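Long form salivary protein D7L (Phlebotomus duboscqi, PDB 6MT7) binds and sequesters host cysteinyl leukotrienes and a stable thromboxane A2 analogue, modulating blood feeding and inhibiting platelet aggregation induced by low collagen. Local coordinates at residues Ser131-Lys136 against Ala162-Leu167; His176-Asn181 against Glu188-Cys193; Leu183-Glu188 against Asn211-His216. All coordinates share one frame; numbering follows the deposited sequence.

In the fold
Contacts 2 and 3 lie in the C-terminal odorant-binding-like domain of this long D7 protein, and contact 1 brings the loop 131-136 against it. Contact 1 is nearest to the ligand: the side chain of Lys134 lies about 12 Å from the Triton fragment. Contacts 2 and 3 are neighbours, their centres about 7 Å apart; they share Glu188 and use helix 187-196. Contact 1 stands further off, its centre about 19 Å from that of contact 2 and about 20 Å from that of contact 3. Leu167 bridges the gap, its CD2 packing 4.1 Å from CE1 of Phe190, and Arg178 NH2 probably hydrogen-bonds to Tyr165 O.

Contact 1 (Ser131-Lys136 against Ala162-Leu167); sequences SNTKPK and AYYYRL
Asn132 meets Tyr164 through a water: its carbonyl O accepts a hydrogen bond of 2.6 Å from that water, which also bonds to Tyr164 OH in the plane of the ring. Thr133 comes next and sits at the edge of the same ring, with CG2 3.6 Å from Tyr164 OH and its side chain running roughly at a right angle to the tyrosine. Lys134 supplies the direct polar link. Its backbone N donates to Tyr164 OH (3.0 Å) in a nearly straight bond of 163°, so the phenol oxygen is gripped by the peptide and by the water. Lys134 CB lies over a face of the Tyr164 ring as a CH-pi contact, 4.0 Å from the centroid and 27° off the normal. Beyond CB the chain sets out with CG anti to the backbone N (chi1 -179°), and bends at chi3 and chi4 carry NZ to Pro135 O (3.0 Å) and to the carbonyls of Thr138 and Ser228. Lys136, by analogy with relatives, probably binds ligand. Tyr164 itself belongs to the last turn of helix 159-164, which closes in a Schellman motif at Arg166. The loop 131-136, between helices 120-128 and 140-144, thus meets the C-terminal end of helix 159-164 through Tyr164, while Thr133 rests on Trp126 of helix 120-128 and both Lys134 and Pro135 rest on Phe143 of helix 140-144.

Contact 2 (His176-Asn181 against Glu188-Cys193); sequences HFRNLN and EQFASC
Phe190 projects from helix 187-196 against the loop 176-181, whose far end, Asn179 to Asn181, forms an Asx turn, within the all-helical odorant-binding fold. With CG anti to its backbone N (chi1 -169°), the ring reaches toward the loop, and there the packing is tight: Arg178 CB lies 3.4 Å from Phe190 CZ, while Arg178 O stands 3.9 Å above one face of the Phe190 ring, offset toward its rim. Leu180 arrives at a slant, its CD1 4.2 Å from Phe190 CE1. The aliphatic root of Arg178 does the touching; its guanidinium turns off to Tyr165 O, and Leu180 CD2 lies 3.7 Å above the guanidinium plane of Arg178, over its centre. Met209 of helix 203-216 and Ile185 add further apolar contacts to Phe190. The His176 side is looser. His176 sends its side chain off from the backbone away from the helix and is exposed; its carbonyl O comes nearest the ring, 4.0 Å from Phe190 CE2. The turn that shapes the loop's other end is set by Asn179 OD1, which accepts from Asn181 N at 2.9 Å with a C=O...N angle of 165°.

Contact 3 (Leu183-Glu188 against Asn211-His216); sequences LGITDE and NCVEKH
His216 N is shared between two carbonyls of the last turn of helix 203-216, bonding to Cys212 O at 3.2 Å and, weakly, to Val213 O at 3.1 Å; the CD1 methyl of Ile185 rests 3.6 Å from the same Val213 O. A firmer bond in this turn joins Lys215 N to Asn211 O at 3.0 Å. Against it packs the turn that leads into helix 187-196, in the C-terminal odorant-binding-like domain. Thr186 is the N-cap of that helix, its OG1 accepting from the backbone N of Gln189. Every close contact across the segments runs through Ile185 CD1. The chi1 of Ile185, -54°, puts CG1 anti to the carbonyl carbon, and a further bend at chi2 (-79°) sends CD1 across to helix 203-216. There the Ile185 CD1 methyl touches His216 CB at 3.5 Å, the two side chains crossing at about a right angle, and Ile185 CD1 also meets Val213 CG1 at 3.9 Å. No hydrogen bond spans the two segments. The buried isoleucine is enclosed further by Leu180 and Asn217, while Val213 packs on Leu180 and on Leu221 of helix 220-227. Gly184, with positive phi, turns the chain just before Ile185. One turn before His216, the helices 187-196 and 203-216 are tied covalently by the disulfide between Cys212 SG and Cys193 SG.

Contact 1 (Ser131-Lys136 against Ala162-Leu167)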
ATOM      1  N   SER A 131       3.937 -12.318 -14.258  1.00 18.63           N
ATOM      2  CA  SER A 131       4.944 -13.124 -13.581  1.00 16.56           C
ATOM      3  C   SER A 131       6.172 -12.331 -13.155  1.00 15.67           C
ATOM      4  O   SER A 131       6.954 -12.850 -12.353  1.00 21.18           O
ATOM      5  CB  SER A 131       5.374 -14.289 -14.479  1.00 19.10           C
ATOM      6  OG  SER A 131       5.990 -13.798 -15.654  1.00 19.85           O
ATOM      7  N   ASN A 132       6.369 -11.102 -13.650  1.00 16.38           N
ATOM      8  CA  ASN A 132       7.500 -10.293 -13.191  1.00 16.56           C
ATOM      9  C   ASN A 132       7.209  -9.529 -11.891  1.00 14.36           C
ATOM     10  O   ASN A 132       8.023  -8.693 -11.484  1.00 15.04           O
ATOM     11  CB  ASN A 132       7.938  -9.306 -14.272  1.00 22.93           C
ATOM     12  CG  ASN A 132       8.326  -9.994 -15.570  1.00 40.92           C
ATOM     13  OD1 ASN A 132       9.000 -11.030 -15.561  1.00 41.08           O
ATOM     14  ND2 ASN A 132       7.910  -9.418 -16.694  1.00 45.62           N
ATOM     15  N   THR A 133       6.072  -9.792 -11.255  1.00 14.13           N
ATOM     16  CA  THR A 133       5.742  -9.274  -9.930  1.00  8.99           C
ATOM     17  C   THR A 133       5.800 -10.417  -8.928  1.00 10.01           C
ATOM     18  O   THR A 133       5.387 -11.542  -9.238  1.00 11.79           O
ATOM     19  CB  THR A 133       4.338  -8.642  -9.929  1.00 13.29           C
ATOM     20  OG1 THR A 133       4.321  -7.512 -10.803  1.00 13.24           O
ATOM     21  CG2 THR A 133       3.925  -8.193  -8.532  1.00 14.78           C
ATOM     22  N   LYS A 134       6.310 -10.127  -7.728  1.00 12.04           N
ATOM     23  CA  LYS A 134       6.450 -11.117  -6.668  1.00  9.24           C
ATOM     24  C   LYS A 134       5.144 -11.892  -6.467  1.00 16.08           C
ATOM     25  O   LYS A 134       4.110 -11.284  -6.145  1.00 12.41           O
ATOM     26  CB  LYS A 134       6.854 -10.453  -5.351  1.00  6.74           C
ATOM     27  CG  LYS A 134       7.042 -11.449  -4.217  1.00 11.89           C
ATOM     28  CD  LYS A 134       7.005 -10.780  -2.852  1.00 11.51           C
ATOM     29  CE  LYS A 134       5.573 -10.583  -2.377  1.00  8.83           C
ATOM     30  NZ  LYS A 134       4.938 -11.901  -2.030  1.00 10.67           N
ATOM     31  N   PRO A 135       5.150 -13.208  -6.642  1.00 12.35           N
ATOM     32  CA  PRO A 135       3.912 -13.973  -6.463  1.00 13.03           C
ATOM     33  C   PRO A 135       3.514 -14.054  -5.001  1.00 14.69           C
ATOM     34  O   PRO A 135       4.347 -13.960  -4.091  1.00 12.06           O
ATOM     35  CB  PRO A 135       4.259 -15.360  -7.021  1.00 20.12           C
ATOM     36  CG  PRO A 135       5.734 -15.453  -6.939  1.00 23.35           C
ATOM     37  CD  PRO A 135       6.281 -14.054  -7.072  1.00 16.69           C
ATOM     38  N   LYS A 136       2.210 -14.202  -4.785  1.00 15.35           N
ATOM     39  CA  LYS A 136       1.723 -14.592  -3.472  1.00 14.16           C
ATOM     40  C   LYS A 136       2.346 -15.918  -3.068  1.00 20.67           C
ATOM     41  O   LYS A 136       2.427 -16.855  -3.872  1.00 19.36           O
ATOM     42  CB  LYS A 136       0.203 -14.717  -3.485  1.00 19.10           C
ATOM     43  CG  LYS A 136      -0.539 -13.395  -3.508  1.00 24.96           C
ATOM     44  CD  LYS A 136      -2.010 -13.646  -3.233  1.00 26.62           C
ATOM     45  CE  LYS A 136      -2.818 -12.379  -3.309  1.00 25.04           C
ATOM     46  NZ  LYS A 136      -4.245 -12.671  -2.995  1.00 31.59           N
ATOM     47  N   ALA A 162      13.880  -3.010  -1.814  1.00 12.42           N
ATOM     48  CA  ALA A 162      13.381  -1.729  -1.315  1.00 14.49           C
ATOM     49  C   ALA A 162      12.005  -1.412  -1.879  1.00 12.82           C
ATOM     50  O   ALA A 162      11.169  -0.809  -1.192  1.00  8.37           O
ATOM     51  CB  ALA A 162      14.364  -0.609  -1.652  1.00 13.97           C
ATOM     52  N   TYR A 163      11.754  -1.799  -3.134  1.00  9.91           N
ATOM     53  CA  TYR A 163      10.426  -1.593  -3.702  1.00 10.80           C
ATOM     54  C   TYR A 163       9.383  -2.446  -2.973  1.00  9.46           C
ATOM     55  O   TYR A 163       8.330  -1.943  -2.564  1.00  6.70           O
ATOM     56  CB  TYR A 163      10.421  -1.901  -5.209  1.00  9.92           C
ATOM     57  CG  TYR A 163       9.006  -1.908  -5.738  1.00 11.83           C
ATOM     58  CD1 TYR A 163       8.351  -0.720  -6.023  1.00 14.38           C
ATOM     59  CD2 TYR A 163       8.300  -3.105  -5.888  1.00 11.02           C
ATOM     60  CE1 TYR A 163       7.040  -0.713  -6.452  1.00 13.98           C
ATOM     61  CE2 TYR A 163       6.983  -3.107  -6.304  1.00 12.69           C
ATOM     62  CZ  TYR A 163       6.359  -1.909  -6.591  1.00 12.98           C
ATOM     63  OH  TYR A 163       5.050  -1.896  -7.017  1.00 15.59           O
ATOM     64  N   TYR A 164       9.657  -3.738  -2.781  1.00  7.27           N
ATOM     65  CA  TYR A 164       8.621  -4.589  -2.205  1.00  8.59           C
ATOM     66  C   TYR A 164       8.426  -4.340  -0.714  1.00  6.52           C
ATOM     67  O   TYR A 164       7.332  -4.581  -0.189  1.00  6.93           O
ATOM     68  CB  TYR A 164       8.930  -6.061  -2.493  1.00  6.58           C
ATOM     69  CG  TYR A 164       8.503  -6.409  -3.896  1.00  7.01           C
ATOM     70  CD1 TYR A 164       7.162  -6.594  -4.207  1.00  8.37           C
ATOM     71  CD2 TYR A 164       9.428  -6.481  -4.920  1.00  9.01           C
ATOM     72  CE1 TYR A 164       6.756  -6.890  -5.501  1.00 10.91           C
ATOM     73  CE2 TYR A 164       9.032  -6.766  -6.218  1.00  8.57           C
ATOM     74  CZ  TYR A 164       7.697  -6.967  -6.502  1.00 13.14           C
ATOM     75  OH  TYR A 164       7.307  -7.252  -7.793  1.00 11.16           O
ATOM     76  N   TYR A 165       9.453  -3.850  -0.019  1.00  6.65           N
ATOM     77  CA  TYR A 165       9.256  -3.352   1.340  1.00  6.67           C
ATOM     78  C   TYR A 165       8.543  -2.005   1.367  1.00  6.55           C
ATOM     79  O   TYR A 165       8.214  -1.523   2.454  1.00  7.02           O
ATOM     80  CB  TYR A 165      10.590  -3.196   2.061  1.00  8.83           C
ATOM     81  CG  TYR A 165      11.349  -4.476   2.295  1.00  7.08           C
ATOM     82  CD1 TYR A 165      10.694  -5.669   2.576  1.00  9.64           C
ATOM     83  CD2 TYR A 165      12.737  -4.478   2.256  1.00 14.82           C
ATOM     84  CE1 TYR A 165      11.422  -6.850   2.804  1.00 11.15           C
ATOM     85  CE2 TYR A 165      13.467  -5.640   2.475  1.00 15.28           C
ATOM     86  CZ  TYR A 165      12.809  -6.816   2.746  1.00 12.63           C
ATOM     87  OH  TYR A 165      13.560  -7.958   2.962  1.00 14.54           O
ATOM     88  N   ARG A 166       8.299  -1.402   0.200  1.00  6.47           N
ATOM     89  CA  ARG A 166       7.681  -0.082   0.083  1.00  6.57           C
ATOM     90  C   ARG A 166       8.479   0.974   0.840  1.00  6.54           C
ATOM     91  O   ARG A 166       7.925   1.868   1.489  1.00  6.63           O
ATOM     92  CB  ARG A 166       6.211  -0.093   0.514  1.00  7.23           C
ATOM     93  CG  ARG A 166       5.252  -0.391  -0.653  1.00  6.14           C
ATOM     94  CD  ARG A 166       5.369  -1.855  -1.095  1.00  6.16           C
ATOM     95  NE  ARG A 166       4.455  -2.190  -2.191  1.00  6.09           N
ATOM     96  CZ  ARG A 166       4.282  -3.424  -2.667  1.00  7.96           C
ATOM     97  NH1 ARG A 166       4.961  -4.449  -2.157  1.00  6.20           N
ATOM     98  NH2 ARG A 166       3.416  -3.646  -3.647  1.00  6.90           N
ATOM     99  N   LEU A 167       9.806   0.883   0.734  1.00  6.73           N
ATOM    100  CA  LEU A 167      10.646   2.018   1.090  1.00  8.73           C
ATOM    101  C   LEU A 167      10.668   3.048  -0.033  1.00  8.32           C
ATOM    102  O   LEU A 167      10.776   4.251   0.235  1.00  8.04           O
ATOM    103  CB  LEU A 167      12.067   1.550   1.406  1.00  7.17           C
ATOM    104  CG  LEU A 167      12.147   0.437   2.456  1.00  7.20           C
ATOM    105  CD1 LEU A 167      13.591   0.006   2.694  1.00  8.73           C
ATOM    106  CD2 LEU A 167      11.492   0.885   3.746  1.00  7.17           C
TER
HETATM  107  O   HOH W   1       8.957  -6.923  -9.825  1.00 18.85           O

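Contact 2 (His176-Asn181 against Glu188-Cys193)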
ATOM      1  N   HIS A 176       6.849   8.454   1.609  1.00 10.48           N
ATOM      2  CA  HIS A 176       7.061   9.316   2.770  1.00 14.23           C
ATOM      3  C   HIS A 176       6.226   8.894   3.974  1.00 12.35           C
ATOM      4  O   HIS A 176       6.638   9.128   5.117  1.00 12.60           O
ATOM      5  CB  HIS A 176       6.728  10.770   2.423  1.00 18.34           C
ATOM      6  CG  HIS A 176       7.779  11.467   1.615  1.00 31.23           C
ATOM      7  ND1 HIS A 176       8.189  11.020   0.376  1.00 31.64           N
ATOM      8  CD2 HIS A 176       8.483  12.600   1.858  1.00 33.45           C
ATOM      9  CE1 HIS A 176       9.113  11.836  -0.101  1.00 30.75           C
ATOM     10  NE2 HIS A 176       9.307  12.805   0.776  1.00 30.62           N
ATOM     11  N   PHE A 177       5.054   8.308   3.749  1.00 10.88           N
ATOM     12  CA  PHE A 177       4.121   8.033   4.835  1.00 10.11           C
ATOM     13  C   PHE A 177       4.300   6.655   5.456  1.00 11.49           C
ATOM     14  O   PHE A 177       3.520   6.296   6.349  1.00 12.05           O
ATOM     15  CB  PHE A 177       2.671   8.176   4.341  1.00 10.80           C
ATOM     16  CG  PHE A 177       2.306   7.212   3.250  1.00  6.88           C
ATOM     17  CD1 PHE A 177       1.944   5.906   3.540  1.00  9.96           C
ATOM     18  CD2 PHE A 177       2.315   7.617   1.927  1.00 18.59           C
ATOM     19  CE1 PHE A 177       1.617   5.020   2.531  1.00 11.42           C
ATOM     20  CE2 PHE A 177       1.981   6.737   0.923  1.00 16.63           C
ATOM     21  CZ  PHE A 177       1.633   5.441   1.224  1.00 16.46           C
ATOM     22  N   ARG A 178       5.271   5.867   4.993  1.00  9.32           N
ATOM     23  CA  ARG A 178       5.479   4.514   5.508  1.00  7.16           C
ATOM     24  C   ARG A 178       5.663   4.521   7.024  1.00 14.91           C
ATOM     25  O   ARG A 178       6.402   5.340   7.577  1.00 16.88           O
ATOM     26  CB  ARG A 178       6.687   3.880   4.811  1.00  9.33           C
ATOM     27  CG  ARG A 178       6.882   2.390   5.065  1.00 13.47           C
ATOM     28  CD  ARG A 178       5.838   1.559   4.325  1.00  9.64           C
ATOM     29  NE  ARG A 178       6.289   0.183   4.159  1.00  7.37           N
ATOM     30  CZ  ARG A 178       5.778  -0.850   4.824  1.00  9.85           C
ATOM     31  NH1 ARG A 178       4.787  -0.659   5.680  1.00  6.23           N
ATOM     32  NH2 ARG A 178       6.246  -2.079   4.623  1.00 11.45           N
ATOM     33  N   ASN A 179       4.949   3.615   7.692  1.00 12.39           N
ATOM     34  CA  ASN A 179       4.941   3.493   9.143  1.00 14.32           C
ATOM     35  C   ASN A 179       5.626   2.178   9.470  1.00 18.78           C
ATOM     36  O   ASN A 179       5.080   1.103   9.204  1.00 12.14           O
ATOM     37  CB  ASN A 179       3.506   3.539   9.674  1.00 13.67           C
ATOM     38  CG  ASN A 179       3.417   3.393  11.187  1.00 21.05           C
ATOM     39  OD1 ASN A 179       4.347   2.926  11.845  1.00 14.92           O
ATOM     40  ND2 ASN A 179       2.273   3.778  11.745  1.00 29.07           N
ATOM     41  N   LEU A 180       6.829   2.264  10.035  1.00  8.46           N
ATOM     42  CA  LEU A 180       7.548   1.088  10.497  1.00 10.36           C
ATOM     43  C   LEU A 180       7.700   1.084  12.018  1.00  7.80           C
ATOM     44  O   LEU A 180       8.600   0.423  12.542  1.00 11.92           O
ATOM     45  CB  LEU A 180       8.911   1.004   9.814  1.00 14.66           C
ATOM     46  CG  LEU A 180       8.913   0.901   8.277  1.00 16.58           C
ATOM     47  CD1 LEU A 180      10.331   0.673   7.737  1.00 16.87           C
ATOM     48  CD2 LEU A 180       7.957  -0.183   7.762  1.00 13.81           C
ATOM     49  N   ASN A 181       6.814   1.796  12.722  1.00 10.24           N
ATOM     50  CA  ASN A 181       6.962   1.981  14.165  1.00 11.08           C
ATOM     51  C   ASN A 181       6.999   0.647  14.902  1.00 16.53           C
ATOM     52  O   ASN A 181       7.815   0.459  15.815  1.00 18.33           O
ATOM     53  CB  ASN A 181       5.821   2.832  14.723  1.00 11.71           C
ATOM     54  CG  ASN A 181       5.774   4.247  14.149  1.00 14.70           C
ATOM     55  OD1 ASN A 181       6.743   4.754  13.580  1.00 19.59           O
ATOM     56  ND2 ASN A 181       4.635   4.890  14.314  1.00 12.49           N
ATOM     57  N   GLU A 188      10.658   9.809  13.254  1.00  8.32           N
ATOM     58  CA  GLU A 188      11.855  10.625  13.065  1.00  8.75           C
ATOM     59  C   GLU A 188      12.953   9.849  12.354  1.00  8.90           C
ATOM     60  O   GLU A 188      13.641  10.388  11.479  1.00  9.12           O
ATOM     61  CB  GLU A 188      12.365  11.134  14.409  1.00  9.08           C
ATOM     62  CG  GLU A 188      11.542  12.273  14.970  1.00  9.05           C
ATOM     63  CD  GLU A 188      11.661  13.520  14.123  1.00  9.24           C
ATOM     64  OE1 GLU A 188      10.605  13.985  13.637  1.00  9.94           O
ATOM     65  OE2 GLU A 188      12.795  14.034  13.950  1.00 10.37           O
ATOM     66  N   GLN A 189      13.149   8.584  12.732  1.00  8.83           N
ATOM     67  CA  GLN A 189      14.175   7.785  12.070  1.00  9.17           C
ATOM     68  C   GLN A 189      13.836   7.590  10.602  1.00  9.11           C
ATOM     69  O   GLN A 189      14.681   7.791   9.722  1.00  8.92           O
ATOM     70  CB  GLN A 189      14.340   6.442  12.785  1.00  9.13           C
ATOM     71  CG  GLN A 189      15.055   6.595  14.130  1.00  9.34           C
ATOM     72  CD  GLN A 189      14.682   5.520  15.126  1.00 24.02           C
ATOM     73  OE1 GLN A 189      14.204   4.458  14.751  1.00 13.38           O
ATOM     74  NE2 GLN A 189      14.887   5.802  16.410  1.00 29.73           N
ATOM     75  N   PHE A 190      12.587   7.232  10.312  1.00  9.04           N
ATOM     76  CA  PHE A 190      12.220   7.030   8.917  1.00  8.10           C
ATOM     77  C   PHE A 190      12.378   8.316   8.119  1.00  8.23           C
ATOM     78  O   PHE A 190      12.906   8.296   6.998  1.00  8.29           O
ATOM     79  CB  PHE A 190      10.794   6.505   8.801  1.00  7.69           C
ATOM     80  CG  PHE A 190      10.460   6.024   7.427  1.00  7.93           C
ATOM     81  CD1 PHE A 190      10.829   4.747   7.021  1.00 10.90           C
ATOM     82  CD2 PHE A 190       9.802   6.850   6.528  1.00 10.12           C
ATOM     83  CE1 PHE A 190      10.531   4.299   5.723  1.00  8.80           C
ATOM     84  CE2 PHE A 190       9.507   6.407   5.243  1.00  7.22           C
ATOM     85  CZ  PHE A 190       9.879   5.138   4.843  1.00  9.20           C
ATOM     86  N   ALA A 191      11.922   9.444   8.684  1.00  8.30           N
ATOM     87  CA  ALA A 191      12.089  10.733   8.016  1.00  8.50           C
ATOM     88  C   ALA A 191      13.552  11.023   7.721  1.00 10.62           C
ATOM     89  O   ALA A 191      13.880  11.576   6.663  1.00 12.04           O
ATOM     90  CB  ALA A 191      11.504  11.863   8.872  1.00  9.24           C
ATOM     91  N   SER A 192      14.449  10.687   8.655  1.00  9.44           N
ATOM     92  CA  SER A 192      15.867  10.925   8.404  1.00 10.98           C
ATOM     93  C   SER A 192      16.373  10.089   7.233  1.00 10.77           C
ATOM     94  O   SER A 192      17.227  10.553   6.470  1.00 13.02           O
ATOM     95  CB  SER A 192      16.698  10.660   9.669  1.00 16.33           C
ATOM     96  OG  SER A 192      16.817   9.270   9.937  1.00 26.79           O
ATOM     97  N   CYS A 193      15.844   8.873   7.055  1.00  9.19           N
ATOM     98  CA  CYS A 193      16.225   8.066   5.893  1.00  9.09           C
ATOM     99  C   CYS A 193      15.727   8.684   4.593  1.00  9.98           C
ATOM    100  O   CYS A 193      16.454   8.710   3.593  1.00 13.35           O
ATOM    101  CB  CYS A 193      15.687   6.645   6.035  1.00 12.10           C
ATOM    102  SG  CYS A 193      16.394   5.783   7.437  1.00 15.00           S
TER

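Contact 3 (Leu183-Glu188 against Asn211-His216)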
ATOM      1  N   LEU A 183       8.084  -2.079  13.976  1.00 17.17           N
ATOM      2  CA  LEU A 183       9.360  -2.727  13.707  1.00 16.68           C
ATOM      3  C   LEU A 183      10.532  -2.033  14.382  1.00 16.10           C
ATOM      4  O   LEU A 183      11.680  -2.427  14.146  1.00 19.30           O
ATOM      5  CB  LEU A 183       9.622  -2.778  12.199  1.00 18.10           C
ATOM      6  CG  LEU A 183       8.491  -3.338  11.344  1.00 22.27           C
ATOM      7  CD1 LEU A 183       8.939  -3.459   9.902  1.00 16.62           C
ATOM      8  CD2 LEU A 183       8.062  -4.684  11.905  1.00 23.41           C
ATOM      9  N   GLY A 184      10.271  -1.020  15.206  1.00 17.64           N
ATOM     10  CA  GLY A 184      11.324  -0.307  15.896  1.00 18.87           C
ATOM     11  C   GLY A 184      11.931   0.839  15.125  1.00 18.62           C
ATOM     12  O   GLY A 184      13.058   1.245  15.435  1.00 21.45           O
ATOM     13  N   ILE A 185      11.236   1.362  14.119  1.00 10.58           N
ATOM     14  CA  ILE A 185      11.689   2.519  13.351  1.00  8.84           C
ATOM     15  C   ILE A 185      10.718   3.652  13.646  1.00  7.84           C
ATOM     16  O   ILE A 185       9.552   3.596  13.236  1.00  8.24           O
ATOM     17  CB  ILE A 185      11.738   2.232  11.843  1.00  9.95           C
ATOM     18  CG1 ILE A 185      12.582   0.993  11.558  1.00 13.42           C
ATOM     19  CG2 ILE A 185      12.268   3.452  11.079  1.00  8.90           C
ATOM     20  CD1 ILE A 185      14.047   1.252  11.589  1.00 16.47           C
ATOM     21  N   THR A 186      11.191   4.684  14.342  1.00  8.07           N
ATOM     22  CA  THR A 186      10.305   5.793  14.671  1.00  7.93           C
ATOM     23  C   THR A 186      10.048   6.649  13.438  1.00  9.41           C
ATOM     24  O   THR A 186      10.737   6.553  12.422  1.00  7.93           O
ATOM     25  CB  THR A 186      10.904   6.678  15.764  1.00  9.23           C
ATOM     26  OG1 THR A 186      12.071   7.326  15.245  1.00  8.63           O
ATOM     27  CG2 THR A 186      11.290   5.851  16.997  1.00 12.72           C
ATOM     28  N   ASP A 187       9.043   7.520  13.553  1.00  9.91           N
ATOM     29  CA  ASP A 187       8.763   8.463  12.476  1.00  7.63           C
ATOM     30  C   ASP A 187       9.969   9.356  12.198  1.00  9.59           C
ATOM     31  O   ASP A 187      10.272   9.654  11.039  1.00  9.27           O
ATOM     32  CB  ASP A 187       7.547   9.315  12.830  1.00  8.39           C
ATOM     33  CG  ASP A 187       6.243   8.532  12.800  1.00 16.51           C
ATOM     34  OD1 ASP A 187       6.211   7.394  12.283  1.00 13.90           O
ATOM     35  OD2 ASP A 187       5.235   9.088  13.282  1.00 16.74           O
ATOM     36  N   GLU A 188      10.658   9.809  13.254  1.00  8.32           N
ATOM     37  CA  GLU A 188      11.855  10.625  13.065  1.00  8.75           C
ATOM     38  C   GLU A 188      12.953   9.849  12.354  1.00  8.90           C
ATOM     39  O   GLU A 188      13.641  10.388  11.479  1.00  9.12           O
ATOM     40  CB  GLU A 188      12.365  11.134  14.409  1.00  9.08           C
ATOM     41  CG  GLU A 188      11.542  12.273  14.970  1.00  9.05           C
ATOM     42  CD  GLU A 188      11.661  13.520  14.123  1.00  9.24           C
ATOM     43  OE1 GLU A 188      10.605  13.985  13.637  1.00  9.94           O
ATOM     44  OE2 GLU A 188      12.795  14.034  13.950  1.00 10.37           O
ATOM     45  N   ASN A 211      19.698   0.604   3.440  1.00 15.63           N
ATOM     46  CA  ASN A 211      20.805   0.602   4.389  1.00 12.38           C
ATOM     47  C   ASN A 211      20.508   1.479   5.595  1.00 16.84           C
ATOM     48  O   ASN A 211      20.945   1.166   6.709  1.00 15.69           O
ATOM     49  CB  ASN A 211      22.085   1.060   3.697  1.00 16.54           C
ATOM     50  CG  ASN A 211      22.561   0.071   2.652  1.00 22.89           C
ATOM     51  OD1 ASN A 211      22.339  -1.129   2.785  1.00 24.30           O
ATOM     52  ND2 ASN A 211      23.206   0.567   1.609  1.00 21.21           N
ATOM     53  N   CYS A 212      19.764   2.568   5.391  1.00 18.12           N
ATOM     54  CA  CYS A 212      19.446   3.468   6.497  1.00 13.61           C
ATOM     55  C   CYS A 212      18.468   2.826   7.470  1.00 12.87           C
ATOM     56  O   CYS A 212      18.647   2.924   8.692  1.00 13.57           O
ATOM     57  CB  CYS A 212      18.881   4.785   5.962  1.00 19.84           C
ATOM     58  SG  CYS A 212      18.430   5.979   7.245  1.00 18.59           S
ATOM     59  N   VAL A 213      17.428   2.166   6.953  1.00 12.65           N
ATOM     60  CA  VAL A 213      16.478   1.491   7.832  1.00 12.70           C
ATOM     61  C   VAL A 213      17.182   0.376   8.598  1.00 12.31           C
ATOM     62  O   VAL A 213      16.996   0.219   9.809  1.00 13.33           O
ATOM     63  CB  VAL A 213      15.276   0.958   7.024  1.00 14.64           C
ATOM     64  CG1 VAL A 213      14.423   0.018   7.879  1.00 14.65           C
ATOM     65  CG2 VAL A 213      14.413   2.116   6.499  1.00 11.62           C
ATOM     66  N   GLU A 214      18.022  -0.397   7.905  1.00 14.20           N
ATOM     67  CA  GLU A 214      18.713  -1.501   8.560  1.00 16.87           C
ATOM     68  C   GLU A 214      19.654  -1.004   9.647  1.00 19.72           C
ATOM     69  O   GLU A 214      19.819  -1.666  10.678  1.00 19.50           O
ATOM     70  CB  GLU A 214      19.481  -2.317   7.526  1.00 23.02           C
ATOM     71  CG  GLU A 214      20.035  -3.623   8.069  1.00 30.82           C
ATOM     72  CD  GLU A 214      20.604  -4.505   6.976  1.00 33.64           C
ATOM     73  OE1 GLU A 214      21.352  -3.987   6.116  1.00 36.26           O
ATOM     74  OE2 GLU A 214      20.293  -5.714   6.972  1.00 38.55           O
ATOM     75  N   LYS A 215      20.270   0.160   9.437  1.00 22.87           N
ATOM     76  CA  LYS A 215      21.143   0.724  10.461  1.00 24.38           C
ATOM     77  C   LYS A 215      20.362   1.085  11.721  1.00 23.87           C
ATOM     78  O   LYS A 215      20.860   0.908  12.839  1.00 24.78           O
ATOM     79  CB  LYS A 215      21.877   1.944   9.905  1.00 28.19           C
ATOM     80  CG  LYS A 215      22.911   2.525  10.856  1.00 37.06           C
ATOM     81  CD  LYS A 215      24.299   2.531  10.232  1.00 44.15           C
ATOM     82  CE  LYS A 215      25.343   3.094  11.192  1.00 48.40           C
ATOM     83  NZ  LYS A 215      26.166   2.021  11.818  1.00 49.31           N
ATOM     84  N   HIS A 216      19.131   1.580  11.563  1.00 17.42           N
ATOM     85  CA  HIS A 216      18.332   1.938  12.730  1.00 20.86           C
ATOM     86  C   HIS A 216      17.882   0.701  13.494  1.00 26.07           C
ATOM     87  O   HIS A 216      17.925   0.681  14.731  1.00 24.56           O
ATOM     88  CB  HIS A 216      17.129   2.784  12.313  1.00 20.16           C
ATOM     89  CG  HIS A 216      17.484   4.183  11.925  1.00 23.70           C
ATOM     90  ND1 HIS A 216      18.108   5.057  12.791  1.00 23.38           N
ATOM     91  CD2 HIS A 216      17.310   4.860  10.767  1.00 22.00           C
ATOM     92  CE1 HIS A 216      18.303   6.213  12.181  1.00 23.01           C
ATOM     93  NE2 HIS A 216      17.825   6.120  10.952  1.00 23.94           N
TER